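Local coordinates for protein acyltransferase (Actinoplanes teichomyceticus, PDB 4Q38) that transfers long aliphatic acyl chains from acyl-CoA to the sugar of teicoplanin-type glycopeptide antibiotics, as an N-acyltransferase with a GNAT-like C-terminal domain, at residues Phe274-Ser280 / Met330-Val335. Residues are numbered along the deposited sequence; the frame is centred on the assembly and turned at random.
Sequences FWTLTDS and MRTGFV. With TEC (2-amino-6-O-decanoyl-2-deoxy-beta-D-glucopyranose), chain E.
An edge strand pairs along one side only, and residues 274-280 show how the turn after it can prolong the pairing through side chains. Strand 276-277 pairs antiparallel with strand 331-335, extended throughout and nearly flat at Gly333 (phi/psi -157/-178). Thr276 faces Phe334 as the hydrogen-bonded pair (CA-CA 5.5 Å): Thr276 N gives to Phe334 O (3.1 Å) and Phe334 N to Thr276 O (3.0 Å). Leu277 and Gly333 follow as the non-hydrogen-bonded pair (CA-CA 3.9 Å); a CB on Gly333 would clash with Thr276 O. Thr278 N reaches Thr332 O at 2.8 Å.

Strand 276-277 is an outermost strand of the GNAT-like domain's mixed sheet in this chain; the other edge of 331-335 bonds to strand 246-251. On the face of Leu277 and Gly333, Trp275 is sandwiched between Val335 CG1, a CH-pi contact 3.4 Å from the centroid of its five-membered ring, and the decanoyl chain of TEC; its NE1 bonds weakly to Tyr224. On the face of Thr276 and Phe334, Thr276 CB sits over the Phe334 ring (chi1 p), 4.0 Å from its centroid.

Thr278 (-116/-15) leaves the strand conformation, turning the chain so that Asp279 (chi1 p) salt-bridges Arg331 (m at chi1 to chi3): Asp279 OD1 is 3.0 Å from Arg331 NE, and Arg331 NH2 gives to Asp279 O at 3.0 Å. Thr332 N bonds weakly to Asp279 OD1 (3.3 Å). Water 2 links Asp279 OD2 (3.0 Å) to Thr332 OG1 (2.7 Å), which also bonds Ser250. Water 1 donates to Phe274 O (2.7 Å) and Phe334 O (2.9 Å) and accepts from Thr276 OG1 (2.7 Å).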
loop_
_atom_site.group_PDB
_atom_site.type_symbol
_atom_site.label_atom_id
_atom_site.label_comp_id
_atom_site.label_asym_id
_atom_site.label_seq_id
_atom_site.Cartn_x
_atom_site.Cartn_y
_atom_site.Cartn_z
ATOM N N PHE A 274 -9.060 23.151 2.420
ATOM C CA PHE A 274 -8.356 23.545 1.205
ATOM C C PHE A 274 -8.775 22.735 -0.035
ATOM O O PHE A 274 -8.462 23.119 -1.159
ATOM C CB PHE A 274 -6.841 23.446 1.404
ATOM C CG PHE A 274 -6.296 24.357 2.477
ATOM C CD1 PHE A 274 -6.216 25.731 2.272
ATOM C CD2 PHE A 274 -5.838 23.835 3.685
ATOM C CE1 PHE A 274 -5.702 26.567 3.256
ATOM C CE2 PHE A 274 -5.323 24.667 4.672
ATOM C CZ PHE A 274 -5.255 26.034 4.460
ATOM N N TRP A 275 -9.471 21.618 0.167
ATOM C CA TRP A 275 -9.813 20.713 -0.932
ATOM C C TRP A 275 -11.079 21.088 -1.648
ATOM O O TRP A 275 -12.016 21.591 -1.039
ATOM C CB TRP A 275 -9.894 19.271 -0.426
ATOM C CG TRP A 275 -8.517 18.741 -0.144
ATOM C CD1 TRP A 275 -7.658 19.114 0.887
ATOM C CD2 TRP A 275 -7.771 17.744 -0.928
ATOM N NE1 TRP A 275 -6.464 18.438 0.796
ATOM C CE2 TRP A 275 -6.465 17.601 -0.273
ATOM C CE3 TRP A 275 -8.043 16.989 -2.069
ATOM C CZ2 TRP A 275 -5.497 16.723 -0.748
ATOM C CZ3 TRP A 275 -7.055 16.119 -2.543
ATOM C CH2 TRP A 275 -5.813 15.984 -1.890
ATOM N N THR A 276 -11.105 20.843 -2.952
ATOM C CA THR A 276 -12.307 21.022 -3.765
ATOM C C THR A 276 -12.836 19.644 -4.131
ATOM O O THR A 276 -12.180 18.903 -4.865
ATOM C CB THR A 276 -12.002 21.806 -5.052
ATOM O OG1 THR A 276 -11.374 23.051 -4.721
ATOM C CG2 THR A 276 -13.290 22.085 -5.845
ATOM N N LEU A 277 -14.001 19.287 -3.593
ATOM C CA LEU A 277 -14.577 17.971 -3.834
ATOM C C LEU A 277 -15.208 17.942 -5.217
ATOM O O LEU A 277 -15.856 18.907 -5.625
ATOM C CB LEU A 277 -15.612 17.619 -2.764
ATOM C CG LEU A 277 -15.102 17.591 -1.316
ATOM C CD1 LEU A 277 -16.217 17.110 -0.398
ATOM C CD2 LEU A 277 -13.856 16.712 -1.187
ATOM N N THR A 278 -15.000 16.847 -5.943
ATOM C CA THR A 278 -15.413 16.780 -7.349
ATOM C C THR A 278 -16.495 15.736 -7.613
ATOM O O THR A 278 -17.113 15.742 -8.676
ATOM C CB THR A 278 -14.212 16.509 -8.282
ATOM O OG1 THR A 278 -13.491 15.356 -7.822
ATOM C CG2 THR A 278 -13.280 17.703 -8.307
ATOM N N ASP A 279 -16.710 14.830 -6.663
ATOM C CA ASP A 279 -17.799 13.865 -6.772
ATOM C C ASP A 279 -19.105 14.459 -6.229
ATOM O O ASP A 279 -19.103 15.419 -5.446
ATOM C CB ASP A 279 -17.460 12.521 -6.098
ATOM C CG ASP A 279 -17.068 12.664 -4.625
ATOM O OD1 ASP A 279 -16.772 13.785 -4.170
ATOM O OD2 ASP A 279 -17.049 11.641 -3.913
ATOM N N SER A 280 -20.215 13.882 -6.670
ATOM C CA SER A 280 -21.537 14.260 -6.202
ATOM C C SER A 280 -21.716 13.875 -4.749
ATOM O O SER A 280 -21.115 12.899 -4.284
ATOM C CB SER A 280 -22.588 13.540 -7.042
ATOM O OG SER A 280 -22.408 13.871 -8.403
ATOM N N MET A 330 -16.532 7.645 1.002
ATOM C CA MET A 330 -15.293 8.106 0.391
ATOM C C MET A 330 -15.620 9.299 -0.490
ATOM O O MET A 330 -16.575 9.256 -1.262
ATOM C CB MET A 330 -14.670 7.009 -0.471
ATOM C CG MET A 330 -13.296 7.374 -1.021
ATOM S SD MET A 330 -12.652 6.164 -2.200
ATOM C CE MET A 330 -13.594 6.584 -3.668
ATOM N N ARG A 331 -14.847 10.369 -0.371
ATOM C CA ARG A 331 -15.051 11.512 -1.259
ATOM C C ARG A 331 -13.767 11.782 -2.023
ATOM O O ARG A 331 -12.680 11.408 -1.575
ATOM C CB ARG A 331 -15.518 12.753 -0.489
ATOM C CG ARG A 331 -16.845 12.589 0.261
ATOM C CD ARG A 331 -18.042 12.320 -0.650
ATOM N NE ARG A 331 -18.261 13.366 -1.653
ATOM C CZ ARG A 331 -18.954 14.486 -1.447
ATOM N NH1 ARG A 331 -19.513 14.735 -0.268
ATOM N NH2 ARG A 331 -19.080 15.364 -2.427
ATOM N N THR A 332 -13.912 12.415 -3.182
ATOM C CA THR A 332 -12.807 12.669 -4.081
ATOM C C THR A 332 -12.693 14.167 -4.328
ATOM O O THR A 332 -13.697 14.855 -4.504
ATOM C CB THR A 332 -13.013 11.910 -5.410
ATOM O OG1 THR A 332 -12.902 10.508 -5.161
ATOM C CG2 THR A 332 -11.981 12.302 -6.457
ATOM N N GLY A 333 -11.464 14.666 -4.317
ATOM C CA GLY A 333 -11.223 16.071 -4.559
ATOM C C GLY A 333 -9.813 16.314 -5.036
ATOM O O GLY A 333 -9.032 15.371 -5.213
ATOM N N PHE A 334 -9.493 17.589 -5.239
ATOM C CA PHE A 334 -8.174 17.996 -5.699
ATOM C C PHE A 334 -7.672 19.232 -4.965
ATOM O O PHE A 334 -8.455 19.990 -4.374
ATOM C CB PHE A 334 -8.180 18.268 -7.211
ATOM C CG PHE A 334 -8.887 19.552 -7.600
ATOM C CD1 PHE A 334 -8.201 20.767 -7.630
ATOM C CD2 PHE A 334 -10.237 19.545 -7.930
ATOM C CE1 PHE A 334 -8.853 21.948 -7.983
ATOM C CE2 PHE A 334 -10.894 20.724 -8.293
ATOM C CZ PHE A 334 -10.200 21.927 -8.316
ATOM N N VAL A 335 -6.353 19.411 -5.015
ATOM C CA VAL A 335 -5.695 20.653 -4.641
ATOM C C VAL A 335 -4.636 20.933 -5.701
ATOM O O VAL A 335 -3.952 20.023 -6.158
ATOM C CB VAL A 335 -5.043 20.589 -3.229
ATOM C CG1 VAL A 335 -6.102 20.628 -2.136
ATOM C CG2 VAL A 335 -4.167 19.348 -3.064
HETATM C CAV TEC E . -7.613 16.178 4.646
HETATM C CAU TEC E . -6.203 15.777 4.277
HETATM C CAT TEC E . -6.055 15.438 2.816
HETATM C CAS TEC E . -7.186 14.580 2.321
HETATM C CAR TEC E . -6.732 13.803 1.121
HETATM C CAQ TEC E . -6.589 12.385 1.538
HETATM C CAP TEC E . -6.161 11.483 0.433
HETATM C CAO TEC E . -5.660 10.241 1.088
HETATM C CAN TEC E . -5.817 9.064 0.209
HETATM C CAM TEC E . -5.075 7.868 0.746
HETATM O OAW TEC E . -4.359 7.955 1.714
HETATM O O6 TEC E . -5.397 6.718 0.130
HETATM C C6 TEC E . -4.392 5.855 -0.364
HETATM C C5 TEC E . -4.383 4.491 0.371
HETATM O O5 TEC E . -4.361 3.409 -0.512
HETATM C C1 TEC E . -4.802 2.359 0.392
HETATM O O1 TEC E . -5.498 1.367 -0.084
HETATM C C2 TEC E . -3.583 1.854 1.113
HETATM N N2 TEC E . -4.004 0.794 2.014
HETATM C C3 TEC E . -3.228 3.017 1.912
HETATM O O3 TEC E . -2.003 2.654 2.254
HETATM C C4 TEC E . -3.151 4.326 1.171
HETATM O O4 TEC E . -3.168 5.288 2.044
HETATM O O HOH W 1 -8.844 22.771 -3.808
HETATM O O HOH W 2 -15.108 9.410 -4.167
#